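Local coordinates for protein DnaJ homolog subfamily C member 10 (Mus musculus, PDB 3APQ) that acts in the endoplasmic reticulum as a disulfide reductase that serves both the correct folding of proteins and the degradation of misfolded ones, at residues A[4-8]-A[50-55]; A[45-50]-A[74-80]; A[132-136]-A[188-193]. One frame throughout, in Å; residues are numbered along the deposited sequence.

Contact 1: residues A[4-8]-A[50-55]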
loop_
_atom_site.group_PDB
_atom_site.type_symbol
_atom_site.label_atom_id
_atom_site.label_comp_id
_atom_site.label_asym_id
_atom_site.label_seq_id
_atom_site.Cartn_x
_atom_site.Cartn_y
_atom_site.Cartn_z
ATOM N N PHE A 4 -14.143 3.639 -15.512
ATOM C CA PHE A 4 -12.827 3.751 -14.904
ATOM C C PHE A 4 -11.972 2.512 -15.048
ATOM O O PHE A 4 -10.737 2.604 -15.110
ATOM C CB PHE A 4 -12.927 4.149 -13.410
ATOM C CG PHE A 4 -13.387 5.554 -13.169
ATOM C CD1 PHE A 4 -13.283 6.543 -14.167
ATOM C CD2 PHE A 4 -13.885 5.906 -11.908
ATOM C CE1 PHE A 4 -13.695 7.834 -13.934
ATOM C CE2 PHE A 4 -14.294 7.194 -11.652
ATOM C CZ PHE A 4 -14.204 8.174 -12.685
ATOM N N TYR A 5 -12.635 1.355 -14.999
ATOM C CA TYR A 5 -11.977 0.065 -15.150
ATOM C C TYR A 5 -11.353 -0.098 -16.534
ATOM O O TYR A 5 -10.169 -0.386 -16.657
ATOM C CB TYR A 5 -13.023 -1.025 -14.890
ATOM C CG TYR A 5 -13.467 -1.024 -13.449
ATOM C CD1 TYR A 5 -12.589 -1.404 -12.458
ATOM C CD2 TYR A 5 -14.747 -0.639 -13.095
ATOM C CE1 TYR A 5 -12.982 -1.404 -11.107
ATOM C CE2 TYR A 5 -15.174 -0.619 -11.768
ATOM C CZ TYR A 5 -14.283 -1.017 -10.786
ATOM O OH TYR A 5 -14.671 -1.010 -9.478
ATOM N N SER A 6 -12.163 0.089 -17.579
ATOM C CA SER A 6 -11.641 -0.059 -18.931
ATOM C C SER A 6 -10.618 1.027 -19.253
ATOM O O SER A 6 -9.667 0.766 -19.995
ATOM C CB SER A 6 -12.785 -0.152 -19.942
ATOM O OG SER A 6 -13.544 1.045 -19.969
ATOM N N LEU A 7 -10.739 2.213 -18.634
ATOM C CA LEU A 7 -9.709 3.234 -18.826
ATOM C C LEU A 7 -8.350 2.738 -18.329
ATOM O O LEU A 7 -7.287 2.963 -18.963
ATOM C CB LEU A 7 -10.117 4.535 -18.136
ATOM C CG LEU A 7 -9.300 5.783 -18.511
ATOM C CD1 LEU A 7 -9.407 6.194 -20.013
ATOM C CD2 LEU A 7 -9.713 6.964 -17.575
ATOM N N LEU A 8 -8.354 2.063 -17.186
ATOM C CA LEU A 8 -7.098 1.500 -16.668
ATOM C C LEU A 8 -6.739 0.146 -17.282
ATOM O O LEU A 8 -5.625 -0.339 -17.059
ATOM C CB LEU A 8 -7.167 1.342 -15.151
ATOM C CG LEU A 8 -7.309 2.680 -14.398
ATOM C CD1 LEU A 8 -7.406 2.510 -12.865
ATOM C CD2 LEU A 8 -6.208 3.677 -14.765
ATOM N N ARG A 50 -7.695 10.653 -12.265
ATOM C CA ARG A 50 -9.007 10.825 -11.634
ATOM C C ARG A 50 -9.658 9.461 -11.414
ATOM O O ARG A 50 -10.206 9.198 -10.313
ATOM C CB ARG A 50 -9.880 11.735 -12.529
ATOM C CG ARG A 50 -11.274 11.905 -12.156
ATOM C CD ARG A 50 -11.868 12.956 -13.175
ATOM N NE ARG A 50 -13.275 13.217 -12.913
ATOM C CZ ARG A 50 -14.273 12.477 -13.372
ATOM N NH1 ARG A 50 -14.017 11.433 -14.141
ATOM N NH2 ARG A 50 -15.539 12.782 -13.056
ATOM N N ALA A 51 -9.574 8.615 -12.441
ATOM C CA ALA A 51 -9.985 7.177 -12.342
ATOM C C ALA A 51 -9.303 6.452 -11.181
ATOM O O ALA A 51 -9.969 5.867 -10.310
ATOM C CB ALA A 51 -9.724 6.451 -13.648
ATOM N N TYR A 52 -7.974 6.465 -11.193
ATOM C CA TYR A 52 -7.194 5.852 -10.121
ATOM C C TYR A 52 -7.597 6.394 -8.743
ATOM O O TYR A 52 -7.743 5.629 -7.781
ATOM C CB TYR A 52 -5.652 5.958 -10.343
ATOM C CG TYR A 52 -4.929 5.461 -9.136
ATOM C CD1 TYR A 52 -4.989 4.088 -8.779
ATOM C CD2 TYR A 52 -4.219 6.351 -8.291
ATOM C CE1 TYR A 52 -4.358 3.609 -7.582
ATOM C CE2 TYR A 52 -3.572 5.882 -7.128
ATOM C CZ TYR A 52 -3.656 4.521 -6.785
ATOM O OH TYR A 52 -3.068 4.087 -5.625
ATOM N N GLU A 53 -7.766 7.705 -8.600
ATOM C CA GLU A 53 -8.088 8.214 -7.255
ATOM C C GLU A 53 -9.461 7.775 -6.736
ATOM O O GLU A 53 -9.713 7.723 -5.520
ATOM C CB GLU A 53 -7.877 9.725 -7.145
ATOM C CG GLU A 53 -6.417 10.087 -7.479
ATOM C CD GLU A 53 -5.933 11.375 -6.888
ATOM O OE1 GLU A 53 -6.698 12.375 -6.874
ATOM O OE2 GLU A 53 -4.756 11.376 -6.439
ATOM N N VAL A 54 -10.363 7.457 -7.647
ATOM C CA VAL A 54 -11.660 6.974 -7.188
ATOM C C VAL A 54 -11.548 5.457 -6.842
ATOM O O VAL A 54 -11.949 5.011 -5.751
ATOM C CB VAL A 54 -12.782 7.273 -8.198
ATOM C CG1 VAL A 54 -14.037 6.368 -7.891
ATOM C CG2 VAL A 54 -13.116 8.790 -8.168
ATOM N N LEU A 55 -10.931 4.704 -7.724
ATOM C CA LEU A 55 -10.891 3.247 -7.573
ATOM C C LEU A 55 -10.002 2.861 -6.397
ATOM O O LEU A 55 -10.258 1.861 -5.755
ATOM C CB LEU A 55 -10.428 2.583 -8.855
ATOM C CG LEU A 55 -11.329 2.702 -10.067
ATOM C CD1 LEU A 55 -10.661 1.886 -11.201
ATOM C CD2 LEU A 55 -12.752 2.207 -9.732
#
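The phenyl ring of F4 lies over the backbone of segment 50-55, the end of helix 41-55, with A51 CA 3.9 Å from the ring centroid and 13° off its normal, a CH-pi contact over the face. As a knob it fills the hole formed by R50, A51, V54 and L55: F4 CD1 meets A51 CB at 3.6 Å and F4 CE2 meets V54 CB at 3.8 Å, while R50 NH1 lies at the ring edge, 3.6 Å from F4 CZ. The R50 guanidinium is itself held by a salt bridge to E69. This is the packing of the short first helix of a J domain, the Hsp70-binding module of this protein, against the second of the two long helices. The axes of the two short segments pass 9.5 Å apart at 123°, and no hydrogen bond joins them. One turn on from F4, L8 CD1 reaches L55 CD1 at 3.7 Å, and the same L55 CD1 is 3.9 Å from F4 CB. The Y5 ring takes L55 CD2 off-centre, 4.2 Å from its centroid, so this leucine touches F4, Y5 and L8; Y5 OH continues to D65 and R61 on helix 58-67. L7 borders the contact more loosely, its CD2 4.0 Å from A51 CB.

Contact 2: residues A[45-50]-A[74-80]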
loop_
_atom_site.group_PDB
_atom_site.type_symbol
_atom_site.label_atom_id
_atom_site.label_comp_id
_atom_site.label_asym_id
_atom_site.label_seq_id
_atom_site.Cartn_x
_atom_site.Cartn_y
_atom_site.Cartn_z
ATOM N N PHE A 45 -3.551 12.303 -18.941
ATOM C CA PHE A 45 -3.134 11.790 -17.635
ATOM C C PHE A 45 -4.086 12.186 -16.490
ATOM O O PHE A 45 -4.293 11.418 -15.513
ATOM C CB PHE A 45 -1.700 12.202 -17.321
ATOM C CG PHE A 45 -1.086 11.452 -16.162
ATOM C CD1 PHE A 45 -0.895 10.073 -16.252
ATOM C CD2 PHE A 45 -0.733 12.094 -14.997
ATOM C CE1 PHE A 45 -0.338 9.360 -15.183
ATOM C CE2 PHE A 45 -0.172 11.395 -13.925
ATOM C CZ PHE A 45 0.033 10.044 -14.021
ATOM N N LEU A 46 -4.598 13.411 -16.554
ATOM C CA LEU A 46 -5.596 13.875 -15.574
ATOM C C LEU A 46 -6.769 12.854 -15.497
ATOM O O LEU A 46 -7.230 12.532 -14.405
ATOM C CB LEU A 46 -6.114 15.288 -15.955
ATOM C CG LEU A 46 -5.206 16.505 -15.711
ATOM C CD1 LEU A 46 -6.005 17.769 -15.800
ATOM C CD2 LEU A 46 -4.561 16.445 -14.366
ATOM N N LYS A 47 -7.237 12.372 -16.653
ATOM C CA LYS A 47 -8.365 11.432 -16.695
ATOM C C LYS A 47 -8.001 10.102 -16.056
ATOM O O LYS A 47 -8.805 9.532 -15.357
ATOM C CB LYS A 47 -8.813 11.138 -18.117
ATOM C CG LYS A 47 -9.407 12.338 -18.889
ATOM C CD LYS A 47 -9.514 12.134 -20.446
ATOM C CE LYS A 47 -10.258 10.829 -20.887
ATOM N NZ LYS A 47 -9.369 9.573 -20.950
ATOM N N ILE A 48 -6.796 9.609 -16.347
ATOM C CA ILE A 48 -6.332 8.326 -15.764
ATOM C C ILE A 48 -6.164 8.530 -14.260
ATOM O O ILE A 48 -6.539 7.680 -13.453
ATOM C CB ILE A 48 -4.958 7.855 -16.396
ATOM C CG1 ILE A 48 -5.057 7.433 -17.846
ATOM C CG2 ILE A 48 -4.326 6.721 -15.596
ATOM C CD1 ILE A 48 -6.458 7.198 -18.358
ATOM N N ASN A 49 -5.526 9.646 -13.866
ATOM C CA ASN A 49 -5.351 9.925 -12.429
ATOM C C ASN A 49 -6.680 10.017 -11.660
ATOM O O ASN A 49 -6.786 9.507 -10.555
ATOM C CB ASN A 49 -4.512 11.198 -12.172
ATOM C CG ASN A 49 -3.982 11.246 -10.738
ATOM O OD1 ASN A 49 -3.360 10.281 -10.247
ATOM N ND2 ASN A 49 -4.290 12.318 -10.042
ATOM N N ARG A 50 -7.695 10.653 -12.265
ATOM C CA ARG A 50 -9.007 10.825 -11.634
ATOM C C ARG A 50 -9.658 9.461 -11.414
ATOM O O ARG A 50 -10.206 9.198 -10.313
ATOM C CB ARG A 50 -9.880 11.735 -12.529
ATOM C CG ARG A 50 -11.274 11.905 -12.156
ATOM C CD ARG A 50 -11.868 12.956 -13.175
ATOM N NE ARG A 50 -13.275 13.217 -12.913
ATOM C CZ ARG A 50 -14.273 12.477 -13.372
ATOM N NH1 ARG A 50 -14.017 11.433 -14.141
ATOM N NH2 ARG A 50 -15.539 12.782 -13.056
ATOM N N ASP A 74 -15.988 17.035 -12.996
ATOM C CA ASP A 74 -15.199 16.781 -14.201
ATOM C C ASP A 74 -13.709 17.120 -14.009
ATOM O O ASP A 74 -12.850 16.459 -14.577
ATOM C CB ASP A 74 -15.774 17.528 -15.410
ATOM C CG ASP A 74 -17.039 16.856 -15.962
ATOM O OD1 ASP A 74 -17.373 15.726 -15.532
ATOM O OD2 ASP A 74 -17.711 17.452 -16.825
ATOM N N ASN A 75 -13.408 18.126 -13.199
ATOM C CA ASN A 75 -12.000 18.517 -13.018
ATOM C C ASN A 75 -11.302 18.050 -11.726
ATOM O O ASN A 75 -10.189 18.506 -11.462
ATOM C CB ASN A 75 -11.828 20.044 -13.128
ATOM C CG ASN A 75 -12.563 20.782 -12.025
ATOM O OD1 ASN A 75 -13.503 20.236 -11.426
ATOM N ND2 ASN A 75 -12.137 22.005 -11.729
ATOM N N GLN A 76 -11.933 17.188 -10.924
ATOM C CA GLN A 76 -11.276 16.635 -9.729
ATOM C C GLN A 76 -10.225 15.578 -10.157
ATOM O O GLN A 76 -10.174 15.176 -11.336
ATOM C CB GLN A 76 -12.310 16.033 -8.766
ATOM C CG GLN A 76 -12.769 14.656 -9.191
ATOM C CD GLN A 76 -13.733 14.011 -8.209
ATOM O OE1 GLN A 76 -14.750 14.613 -7.818
ATOM N NE2 GLN A 76 -13.423 12.779 -7.814
ATOM N N GLY A 77 -9.369 15.149 -9.227
ATOM C CA GLY A 77 -8.268 14.221 -9.571
ATOM C C GLY A 77 -7.204 14.900 -10.425
ATOM O O GLY A 77 -6.602 14.287 -11.313
ATOM N N GLY A 78 -6.947 16.177 -10.148
ATOM C CA GLY A 78 -6.012 16.953 -10.960
ATOM C C GLY A 78 -4.593 17.056 -10.424
ATOM O O GLY A 78 -3.734 17.670 -11.069
ATOM N N GLN A 79 -4.336 16.490 -9.247
ATOM C CA GLN A 79 -3.037 16.700 -8.607
ATOM C C GLN A 79 -2.250 15.415 -8.701
ATOM O O GLN A 79 -2.563 14.461 -8.004
ATOM C CB GLN A 79 -3.234 17.073 -7.156
ATOM C CG GLN A 79 -3.777 18.465 -6.950
ATOM C CD GLN A 79 -3.942 18.765 -5.476
ATOM O OE1 GLN A 79 -2.948 18.866 -4.742
ATOM N NE2 GLN A 79 -5.207 18.896 -5.017
ATOM N N TYR A 80 -1.261 15.370 -9.583
ATOM C CA TYR A 80 -0.512 14.146 -9.737
ATOM C C TYR A 80 0.922 14.427 -9.317
ATOM O O TYR A 80 1.302 15.553 -9.099
ATOM C CB TYR A 80 -0.624 13.524 -11.149
ATOM C CG TYR A 80 -0.274 14.464 -12.278
ATOM C CD1 TYR A 80 1.050 14.730 -12.605
ATOM C CD2 TYR A 80 -1.291 15.112 -13.008
ATOM C CE1 TYR A 80 1.362 15.623 -13.616
ATOM C CE2 TYR A 80 -0.996 15.992 -14.038
ATOM C CZ TYR A 80 0.326 16.242 -14.344
ATOM O OH TYR A 80 0.629 17.101 -15.352
HETATM O O HOH W 1 -10.830 11.741 -8.494
#
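N49 ND2 donates a hydrogen bond to G77 O (3.3 Å, N-H...O angle 159°), a direct hydrogen bond between helix segment 45-50 and the irregular segment 74-80. A second link runs through water 1, which donates to R50 O at 3.2 Å and accepts from Q76 NE2 at 2.9 Å. The R50 side chain extends along the loop, its CD 3.3 Å from Q76 O. Its charge is near that of D74, but R50 NH2 and D74 OD1 are 4.3 Å apart with the oxygen well out of the guanidinium plane, so no salt bridge forms here; that role falls to E69, and R50 NE bonds to E73 O.

The backbones come closest at G77, whose CA lies 4.0 Å from R50 CA. A CB at this position would stand 2.6 Å from R50 CA, a clash, and the positive phi of 70° also favours glycine. Beyond this point side-chain packing takes over: L46 CD2 lies 3.6 Å from the carbonyl oxygen G78 O and 3.6 Å from Y80 CE2. Y80 closes the end of the contact: the edge of F45 points into the face of its ring in a T-shaped pair, centroids 5.0 Å apart and planes at 83°, and Y80 OH bonds to H42. H31 meets both rings, edge-to-face in the case of Y80.

The arrangement is a linker running back over a J domain: after helix 58-67 the chain returns across the second long helix, 41-55, on its way to helix 83-88 and the thioredoxin domain.

Contact 3: residues A[132-136]-A[188-193]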
loop_
_atom_site.group_PDB
_atom_site.type_symbol
_atom_site.label_atom_id
_atom_site.label_comp_id
_atom_site.label_asym_id
_atom_site.label_seq_id
_atom_site.Cartn_x
_atom_site.Cartn_y
_atom_site.Cartn_z
ATOM N N LEU A 132 14.891 0.897 4.388
ATOM C CA LEU A 132 14.410 -0.351 4.988
ATOM C C LEU A 132 13.777 -1.324 3.943
ATOM O O LEU A 132 13.887 -2.537 4.065
ATOM C CB LEU A 132 13.418 -0.031 6.102
ATOM C CG LEU A 132 12.650 -1.229 6.627
ATOM C CD1 LEU A 132 13.603 -2.226 7.350
ATOM C CD2 LEU A 132 11.518 -0.776 7.600
ATOM N N ALA A 133 13.154 -0.783 2.913
ATOM C CA ALA A 133 12.469 -1.617 1.908
ATOM C C ALA A 133 13.182 -2.900 1.439
ATOM O O ALA A 133 12.597 -3.966 1.482
ATOM C CB ALA A 133 11.984 -0.787 0.741
ATOM N N PRO A 134 14.457 -2.817 0.981
ATOM C CA PRO A 134 15.037 -4.062 0.500
ATOM C C PRO A 134 15.176 -5.099 1.602
ATOM O O PRO A 134 15.033 -6.280 1.319
ATOM C CB PRO A 134 16.427 -3.629 -0.012
ATOM C CG PRO A 134 16.189 -2.247 -0.469
ATOM C CD PRO A 134 15.316 -1.663 0.626
ATOM N N THR A 135 15.504 -4.673 2.817
ATOM C CA THR A 135 15.623 -5.584 3.964
ATOM C C THR A 135 14.277 -6.154 4.363
ATOM O O THR A 135 14.196 -7.350 4.634
ATOM C CB THR A 135 16.190 -4.854 5.170
ATOM O OG1 THR A 135 17.431 -4.263 4.809
ATOM C CG2 THR A 135 16.416 -5.795 6.394
ATOM N N TRP A 136 13.210 -5.327 4.368
ATOM C CA TRP A 136 11.893 -5.844 4.678
ATOM C C TRP A 136 11.556 -6.975 3.664
ATOM O O TRP A 136 10.980 -7.990 4.032
ATOM C CB TRP A 136 10.877 -4.705 4.596
ATOM C CG TRP A 136 9.521 -5.030 5.155
ATOM C CD1 TRP A 136 8.348 -5.149 4.465
ATOM C CD2 TRP A 136 9.220 -5.351 6.530
ATOM N NE1 TRP A 136 7.313 -5.464 5.342
ATOM C CE2 TRP A 136 7.832 -5.605 6.606
ATOM C CE3 TRP A 136 9.998 -5.408 7.702
ATOM C CZ2 TRP A 136 7.182 -5.933 7.824
ATOM C CZ3 TRP A 136 9.363 -5.753 8.920
ATOM C CH2 TRP A 136 7.981 -5.996 8.966
ATOM N N ARG A 188 17.120 -2.725 12.583
ATOM C CA ARG A 188 16.524 -2.890 11.246
ATOM C C ARG A 188 17.353 -3.778 10.339
ATOM O O ARG A 188 17.081 -3.845 9.145
ATOM C CB ARG A 188 16.238 -1.525 10.534
ATOM C CG ARG A 188 15.146 -0.691 11.201
ATOM C CD ARG A 188 14.729 0.566 10.417
ATOM N NE ARG A 188 13.953 1.416 11.318
ATOM C CZ ARG A 188 13.914 2.759 11.306
ATOM N NH1 ARG A 188 14.615 3.439 10.436
ATOM N NH2 ARG A 188 13.169 3.414 12.187
ATOM N N SER A 189 18.342 -4.471 10.886
ATOM C CA SER A 189 19.042 -5.501 10.066
ATOM C C SER A 189 18.148 -6.700 9.775
ATOM O O SER A 189 17.187 -6.959 10.507
ATOM C CB SER A 189 20.373 -5.931 10.702
ATOM O OG SER A 189 20.126 -6.765 11.796
ATOM N N LYS A 190 18.405 -7.426 8.682
ATOM C CA LYS A 190 17.581 -8.602 8.429
ATOM C C LYS A 190 17.637 -9.609 9.604
ATOM O O LYS A 190 16.604 -10.135 10.017
ATOM C CB LYS A 190 17.951 -9.313 7.126
ATOM C CG LYS A 190 17.105 -10.590 6.929
ATOM C CD LYS A 190 17.686 -11.505 5.884
ATOM C CE LYS A 190 19.181 -11.743 6.115
ATOM N NZ LYS A 190 19.436 -12.685 7.272
ATOM N N GLU A 191 18.827 -9.807 10.178
ATOM C CA GLU A 191 18.944 -10.793 11.277
ATOM C C GLU A 191 18.176 -10.324 12.533
ATOM O O GLU A 191 17.507 -11.130 13.200
ATOM C CB GLU A 191 20.397 -11.222 11.524
ATOM C CG GLU A 191 21.124 -11.585 10.201
ATOM C CD GLU A 191 21.886 -10.380 9.500
ATOM O OE1 GLU A 191 21.370 -9.206 9.235
ATOM O OE2 GLU A 191 23.073 -10.655 9.190
ATOM N N SER A 192 18.208 -9.022 12.805
ATOM C CA SER A 192 17.426 -8.456 13.916
ATOM C C SER A 192 15.916 -8.628 13.737
ATOM O O SER A 192 15.209 -8.944 14.684
ATOM C CB SER A 192 17.741 -6.965 14.104
ATOM O OG SER A 192 16.823 -6.334 15.002
ATOM N N LEU A 193 15.424 -8.380 12.520
ATOM C CA LEU A 193 13.986 -8.557 12.204
ATOM C C LEU A 193 13.589 -10.010 12.381
ATOM O O LEU A 193 12.585 -10.313 13.045
ATOM C CB LEU A 193 13.697 -8.062 10.782
ATOM C CG LEU A 193 13.815 -6.534 10.624
ATOM C CD1 LEU A 193 13.852 -6.128 9.107
ATOM C CD2 LEU A 193 12.619 -5.784 11.263
HETATM O O HOH W 2 17.442 -2.166 6.987
#
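Segment 132-136 is a piece of helix 127-142 that is kinked, the N atoms of P134 and T135 lacking bonds to the preceding turn; helical bonding is in place again at W136 N, 2.9 Å from L132 O. Segment 188-193 begins as a turn, with R188 at positive phi (68°), and passes into helix 190-202. S189 is the N-cap: its OG accepts from S192 N at 3.1 Å, and L193 N bonds to S189 O at 3.0 Å. The backbones are nearest at T135 and K190, whose CA atoms are 5.7 Å apart.

T135 is the centre of the interface. Its CG2 presses on the start of the second helix, 3.4 Å from both R188 O and K190 N and 3.7 Å from L193 CD1. With no direct hydrogen bond between the segments, water 2 makes the polar link, donating to R188 O at 2.8 Å and lying 3.0 Å from T135 OG1. L193 then points toward helix 127-142 and touches both L132 and W136: its CD1 is 4.3 Å from L132 CD1, and its CD2 approaches the edge of the indole, 4.0 Å from W136 CZ3. L132 CD1 also packs on R188 CB at 4.2 Å. L132, W136 and L193 all rest on L172 of strand 171-175, while the indole meets F118 of strand 117-122 edge-to-face.

Such packing of two helices over one side of the central sheet belongs to the thioredoxin fold. Here it joins the last helix of this first thioredoxin domain to the helix whose start carries the redox-active C126-C129 disulfide, six to nine residues before T135.

Overall arrangement
Contacts 1 and 2 both belong to the J-domain end of the chain and share helix 41-55, with R50 common to the two. Their centres are 10 Å apart, and L7 and L8 touch I48 between them. Contact 1 is buried and apolar, a helix pair without hydrogen bonds, whereas contact 2 is a surface contact between helix and loop that combines a hydrogen bond, a water bridge and an aromatic pair. Contact 3 stands apart in the thioredoxin domain, its centre 34 Å and 36 Å from those of contacts 1 and 2. Only partly buried, it mixes both chemistries, setting leucines and an indole against the sheet and a water at its polar margin.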